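Local coordinates for 6-phosphofructokinase isozyme 2 (Escherichia coli, PDB 3UMO) that catalyses the ATP-dependent phosphorylation of fructose 6-phosphate to fructose 1,6-bisphosphate, the first committing step of glycolysis, and works as a homodimer, at the interface of chains A and B and the interface of chains A and C. Numbering follows the deposited sequence. Chains: chain A/B/C, 6-phosphofructokinase isozyme 2.

Contact 1: the interface of chains A and B. Residues chain A 188, 199, 201-202, 205, 225, 228; chain B 245-246.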
ATOM      1  N   GLN A 188      -3.688  12.058  22.776  1.00 19.03           N
ATOM      2  CA  GLN A 188      -4.873  11.312  23.206  1.00 17.91           C
ATOM      3  C   GLN A 188      -4.575   9.864  23.534  1.00 22.49           C
ATOM      4  O   GLN A 188      -5.060   9.331  24.541  1.00 21.49           O
ATOM      5  CB  GLN A 188      -5.976  11.400  22.161  1.00 22.18           C
ATOM      6  CG  GLN A 188      -6.556  12.780  22.064  1.00 22.00           C
ATOM      7  CD  GLN A 188      -7.356  12.964  20.806  1.00 30.20           C
ATOM      8  OE1 GLN A 188      -6.810  13.339  19.768  1.00 26.08           O
ATOM      9  NE2 GLN A 188      -8.655  12.683  20.881  1.00 25.67           N
ATOM     10  N   LEU A 199     -11.016   6.332  26.156  1.00 29.42           N
ATOM     11  CA  LEU A 199     -11.644   7.635  26.333  1.00 24.26           C
ATOM     12  C   LEU A 199     -12.639   7.843  25.200  1.00 30.16           C
ATOM     13  O   LEU A 199     -12.343   8.503  24.201  1.00 33.74           O
ATOM     14  CB  LEU A 199     -10.589   8.741  26.347  1.00 24.55           C
ATOM     15  CG  LEU A 199      -9.481   8.581  27.390  1.00 28.65           C
ATOM     16  CD1 LEU A 199      -8.386   9.619  27.178  1.00 31.21           C
ATOM     17  CD2 LEU A 199     -10.043   8.671  28.801  1.00 30.49           C
ATOM     18  N   GLN A 201     -16.048   8.823  25.534  1.00 23.09           N
ATOM     19  CA  GLN A 201     -17.139   9.769  25.756  1.00 23.38           C
ATOM     20  C   GLN A 201     -16.628  11.198  25.617  1.00 23.23           C
ATOM     21  O   GLN A 201     -15.450  11.456  25.878  1.00 23.48           O
ATOM     22  CB  GLN A 201     -17.758   9.546  27.133  1.00 23.38           C
ATOM     23  CG  GLN A 201     -18.158   8.094  27.393  1.00 24.65           C
ATOM     24  CD  GLN A 201     -19.113   7.551  26.340  1.00 31.68           C
ATOM     25  OE1 GLN A 201     -18.788   6.619  25.597  1.00 32.42           O
ATOM     26  NE2 GLN A 201     -20.300   8.131  26.275  1.00 28.51           N
ATOM     27  N   PRO A 202     -17.512  12.128  25.205  1.00 24.13           N
ATOM     28  CA  PRO A 202     -17.078  13.499  24.901  1.00 20.10           C
ATOM     29  C   PRO A 202     -16.237  14.156  25.999  1.00 19.84           C
ATOM     30  O   PRO A 202     -15.226  14.797  25.688  1.00 21.70           O
ATOM     31  CB  PRO A 202     -18.402  14.246  24.721  1.00 20.44           C
ATOM     32  CG  PRO A 202     -19.339  13.205  24.187  1.00 26.15           C
ATOM     33  CD  PRO A 202     -18.946  11.929  24.917  1.00 29.72           C
ATOM     34  N   VAL A 205     -11.628  13.023  27.943  1.00 19.70           N
ATOM     35  CA  VAL A 205     -10.296  13.619  27.905  1.00 17.56           C
ATOM     36  C   VAL A 205     -10.135  14.677  28.988  1.00 21.43           C
ATOM     37  O   VAL A 205      -9.151  14.667  29.726  1.00 19.80           O
ATOM     38  CB  VAL A 205      -9.970  14.213  26.519  1.00 18.31           C
ATOM     39  CG1 VAL A 205      -8.769  15.151  26.602  1.00 21.72           C
ATOM     40  CG2 VAL A 205      -9.702  13.088  25.519  1.00 19.08           C
ATOM     41  N   LEU A 225      -4.359  17.292  20.735  1.00 14.75           N
ATOM     42  CA  LEU A 225      -5.468  16.644  20.048  1.00 12.23           C
ATOM     43  C   LEU A 225      -5.299  16.671  18.528  1.00 12.16           C
ATOM     44  O   LEU A 225      -6.291  16.689  17.791  1.00 14.98           O
ATOM     45  CB  LEU A 225      -6.758  17.369  20.418  1.00 15.22           C
ATOM     46  CG  LEU A 225      -7.050  17.505  21.914  1.00 23.42           C
ATOM     47  CD1 LEU A 225      -8.291  18.363  22.154  1.00 17.54           C
ATOM     48  CD2 LEU A 225      -7.214  16.141  22.550  1.00 23.59           C
ATOM     49  N   GLN A 228      -7.327  18.986  16.222  1.00 15.71           N
ATOM     50  CA  GLN A 228      -8.276  19.644  17.120  1.00 11.94           C
ATOM     51  C   GLN A 228      -7.611  20.604  18.107  1.00 14.52           C
ATOM     52  O   GLN A 228      -8.290  21.272  18.900  1.00 17.44           O
ATOM     53  CB  GLN A 228      -9.138  18.598  17.844  1.00 15.09           C
ATOM     54  CG  GLN A 228     -10.149  17.961  16.915  1.00 14.83           C
ATOM     55  CD  GLN A 228     -10.900  16.813  17.535  1.00 20.33           C
ATOM     56  OE1 GLN A 228     -10.537  16.324  18.606  1.00 23.40           O
ATOM     57  NE2 GLN A 228     -11.954  16.365  16.857  1.00 20.62           N
TER
ATOM     58  N   PRO B 245     -13.179  15.450  21.713  1.00 18.70           N
ATOM     59  CA  PRO B 245     -11.949  14.708  21.435  1.00 23.99           C
ATOM     60  C   PRO B 245     -12.157  13.211  21.605  1.00 23.08           C
ATOM     61  O   PRO B 245     -11.681  12.608  22.571  1.00 27.21           O
ATOM     62  CB  PRO B 245     -10.978  15.252  22.478  1.00 25.46           C
ATOM     63  CG  PRO B 245     -11.839  15.667  23.614  1.00 25.51           C
ATOM     64  CD  PRO B 245     -13.135  16.126  23.024  1.00 20.39           C
ATOM     65  N   VAL B 246     -12.884  12.635  20.658  1.00 26.54           N
ATOM     66  CA  VAL B 246     -13.124  11.205  20.609  1.00 28.86           C
ATOM     67  C   VAL B 246     -12.637  10.723  19.252  1.00 30.89           C
ATOM     68  O   VAL B 246     -12.810  11.413  18.243  1.00 31.15           O
ATOM     69  CB  VAL B 246     -14.613  10.889  20.804  1.00 19.92           C
ATOM     70  CG1 VAL B 246     -14.859   9.379  20.703  1.00 29.49           C
ATOM     71  CG2 VAL B 246     -15.085  11.437  22.155  1.00 26.94           C
TER
HETATM   72  O   HOH W   1     -12.947  12.611  25.332  1.00 22.41           O
HETATM   73  O   HOH W   2      -9.494  10.816  22.739  1.00 35.37           O
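B:Pro245 and B:Val246, on a loop of chain B, plug into a groove of chain A in a two-fold symmetric interface that joins subunits within the deposited tetramer; the enzyme is a homodimer, and this may be the link between two dimers. The groove is lined by the start of helix 204-214, the loop before it, and residues of the nucleotide-binding side of the kinase body. B:Pro245 is the wedge, with 93 Å² of its surface hidden. Its ring atom CG lies 3.7 Å from A:Val205 CB, while CB on the next corner of the ring meets the methyl A:Leu225 CD2 at 3.9 Å. A:Gln228, its chain extended beyond CG, crosses the proline at about a right angle and brings its amide oxygen OE1 to 3.6 Å from B:Pro245 CA. Beside the wedge, the B:Val246 methyl CG2 rests 3.7 Å from the backbone oxygen A:Gln201 O.

The polar side of the contact runs through water. The carbonyl oxygen of B:Pro245 is bonded to two waters. One is also held by A:Gln201 O and by the backbone N-H of A:Val205, an amide in the first turn of its helix, so this water ties the helix start to the chain B loop. The other takes the side-chain amide of A:Gln188, a residue of the allosteric ATP site: NE2 donates to it at 2.8 Å, bent to 142° at the hydrogen.

Contact 2: the interface of chains A and C. Residues chain A 17, 30-31, 33, 93; chain C 93, 106, 108.
C:Met108 and C:Leu93 meet A:Cys30 and A:Leu93 where the small beta-sheet lids of two PfkB-family (ribokinase-like) subunits pack against each other, the clasp that typically makes the dimer in this family. The interface is two-fold symmetric, and this patch is one part of it.

Apolar packing carries the contact. The two copies of Leu93 slide past each other in opposite directions, their CD2 methyls 3.7 Å apart; in both, CG lies opposite the backbone N (chi1 -175° in A:Leu93), and the turn about CB-CG then presents CD2 to its mate. The same A:Leu93 methyl touches C:Phe106 CB at 3.9 Å and lies above the plane of the phenyl ring near CG. A:Cys30 SG lies beside the ring carbon C:Phe106 CD2, 4.0 Å away.

Sulfur and methyl contacts gather round C:Met108, which hides 56 Å² of its surface. Its CG lies 3.6 Å from A:Cys30 CB. A turn about the CG-SD bond (chi3 -71°) swings the terminal methyl CE to meet A:Leu93 CD1 tip to tip at 4.0 Å. SD itself stays 4.1 Å from A:Pro33 CG, the proline ring closing another side. Cutting this side chain back to an alanine is likely to lose the thioether contact to A:Leu93 CD1 and the A:Pro33 ring and to open a gap beside A:Cys30.

Hydrogen bonding within chain A may steady the A:Thr31 backbone, whose O lies near C:Met108 CG. The hydroxyl A:Thr17 OG1, on strand 12-19, donates to A:Thr31 O at 2.6 Å, tilted 19° from the carbonyl plane.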
ATOM      1  N   THR A  17      15.638   9.765   3.126  1.00 19.39           N
ATOM      2  CA  THR A  17      15.949   9.338   1.770  1.00 20.77           C
ATOM      3  C   THR A  17      14.730   9.414   0.858  1.00 21.22           C
ATOM      4  O   THR A  17      13.592   9.565   1.329  1.00 21.33           O
ATOM      5  CB  THR A  17      16.525   7.908   1.756  1.00 24.37           C
ATOM      6  OG1 THR A  17      16.938   7.574   0.427  1.00 24.53           O
ATOM      7  CG2 THR A  17      15.485   6.897   2.236  1.00 21.02           C
ATOM      8  N   CYS A  30      17.138   3.774  -2.931  1.00 22.73           N
ATOM      9  CA  CYS A  30      16.943   5.015  -2.200  1.00 20.01           C
ATOM     10  C   CYS A  30      18.132   5.932  -2.399  1.00 22.66           C
ATOM     11  O   CYS A  30      19.271   5.472  -2.510  1.00 24.56           O
ATOM     12  CB  CYS A  30      16.757   4.717  -0.721  1.00 20.43           C
ATOM     13  SG  CYS A  30      15.238   3.827  -0.410  1.00 23.62           S
ATOM     14  N   THR A  31      17.870   7.234  -2.452  1.00 25.52           N
ATOM     15  CA  THR A  31      18.945   8.208  -2.609  1.00 24.07           C
ATOM     16  C   THR A  31      19.856   8.262  -1.386  1.00 25.02           C
ATOM     17  O   THR A  31      19.474   7.828  -0.291  1.00 22.84           O
ATOM     18  CB  THR A  31      18.398   9.616  -2.893  1.00 25.19           C
ATOM     19  OG1 THR A  31      17.480   9.991  -1.857  1.00 23.96           O
ATOM     20  CG2 THR A  31      17.689   9.651  -4.239  1.00 23.54           C
ATOM     21  N   PRO A  33      21.262   9.324   1.811  1.00 22.81           N
ATOM     22  CA  PRO A  33      20.422   9.972   2.825  1.00 25.12           C
ATOM     23  C   PRO A  33      20.956  11.318   3.296  1.00 22.96           C
ATOM     24  O   PRO A  33      22.173  11.546   3.326  1.00 27.18           O
ATOM     25  CB  PRO A  33      20.450   8.974   3.983  1.00 25.73           C
ATOM     26  CG  PRO A  33      21.757   8.255   3.822  1.00 27.57           C
ATOM     27  CD  PRO A  33      21.967   8.142   2.339  1.00 25.63           C
ATOM     28  N   LEU A  93      14.626   5.872  10.003  1.00 21.79           N
ATOM     29  CA  LEU A  93      14.585   6.115   8.566  1.00 22.28           C
ATOM     30  C   LEU A  93      13.301   6.804   8.128  1.00 23.68           C
ATOM     31  O   LEU A  93      12.197   6.332   8.425  1.00 21.02           O
ATOM     32  CB  LEU A  93      14.760   4.809   7.784  1.00 19.32           C
ATOM     33  CG  LEU A  93      14.859   4.960   6.261  1.00 27.71           C
ATOM     34  CD1 LEU A  93      16.093   5.761   5.866  1.00 26.52           C
ATOM     35  CD2 LEU A  93      14.842   3.604   5.551  1.00 23.75           C
TER
ATOM     36  N   LEU C  93      17.892  -1.030   5.278  1.00 21.01           N
ATOM     37  CA  LEU C  93      16.809  -1.440   6.150  1.00 20.93           C
ATOM     38  C   LEU C  93      15.871  -2.446   5.486  1.00 19.64           C
ATOM     39  O   LEU C  93      15.388  -2.232   4.368  1.00 20.86           O
ATOM     40  CB  LEU C  93      16.011  -0.219   6.618  1.00 17.75           C
ATOM     41  CG  LEU C  93      14.929  -0.474   7.669  1.00 21.52           C
ATOM     42  CD1 LEU C  93      15.525  -0.957   8.986  1.00 22.24           C
ATOM     43  CD2 LEU C  93      14.080   0.784   7.886  1.00 20.10           C
ATOM     44  N   PHE C 106      14.863  -1.168   1.833  1.00 18.23           N
ATOM     45  CA  PHE C 106      15.325   0.160   1.466  1.00 17.08           C
ATOM     46  C   PHE C 106      16.837   0.143   1.318  1.00 18.70           C
ATOM     47  O   PHE C 106      17.576  -0.034   2.294  1.00 18.68           O
ATOM     48  CB  PHE C 106      14.841   1.185   2.495  1.00 16.71           C
ATOM     49  CG  PHE C 106      13.346   1.163   2.685  1.00 19.88           C
ATOM     50  CD1 PHE C 106      12.774   0.394   3.686  1.00 19.06           C
ATOM     51  CD2 PHE C 106      12.510   1.881   1.838  1.00 20.92           C
ATOM     52  CE1 PHE C 106      11.389   0.358   3.858  1.00 19.50           C
ATOM     53  CE2 PHE C 106      11.129   1.857   2.005  1.00 22.39           C
ATOM     54  CZ  PHE C 106      10.566   1.088   3.011  1.00 21.50           C
ATOM     55  N   MET C 108      20.255   1.931   0.295  1.00 20.66           N
ATOM     56  CA  MET C 108      20.961   3.195   0.139  1.00 20.84           C
ATOM     57  C   MET C 108      22.412   2.928  -0.261  1.00 23.54           C
ATOM     58  O   MET C 108      22.880   1.792  -0.160  1.00 25.31           O
ATOM     59  CB  MET C 108      20.880   3.981   1.449  1.00 21.58           C
ATOM     60  CG  MET C 108      19.548   4.697   1.627  1.00 22.36           C
ATOM     61  SD  MET C 108      19.161   5.126   3.330  1.00 29.12           S
ATOM     62  CE  MET C 108      18.809   3.505   4.029  1.00 27.92           C
TER

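The C-alpha centres of contact 1 and contact 2 lie about 36 Å apart, and they share no residue: contact 1 uses the kinase body of chain A around helices 188-195 and 204-214, whereas contact 2 uses the lid strands, including 12-19 and 93-97. Chain A can therefore hold chains B and C at once, and repetition of both interfaces would build the deposited four-subunit assembly from clasped dimers. The centre of contact 1 is about 19 Å from the catalytic A:Asp256, that of contact 2 about 21 Å. Contact 1 includes nucleotide-site residues, so ATP binding might be coupled to this association, although the structure alone does not show it.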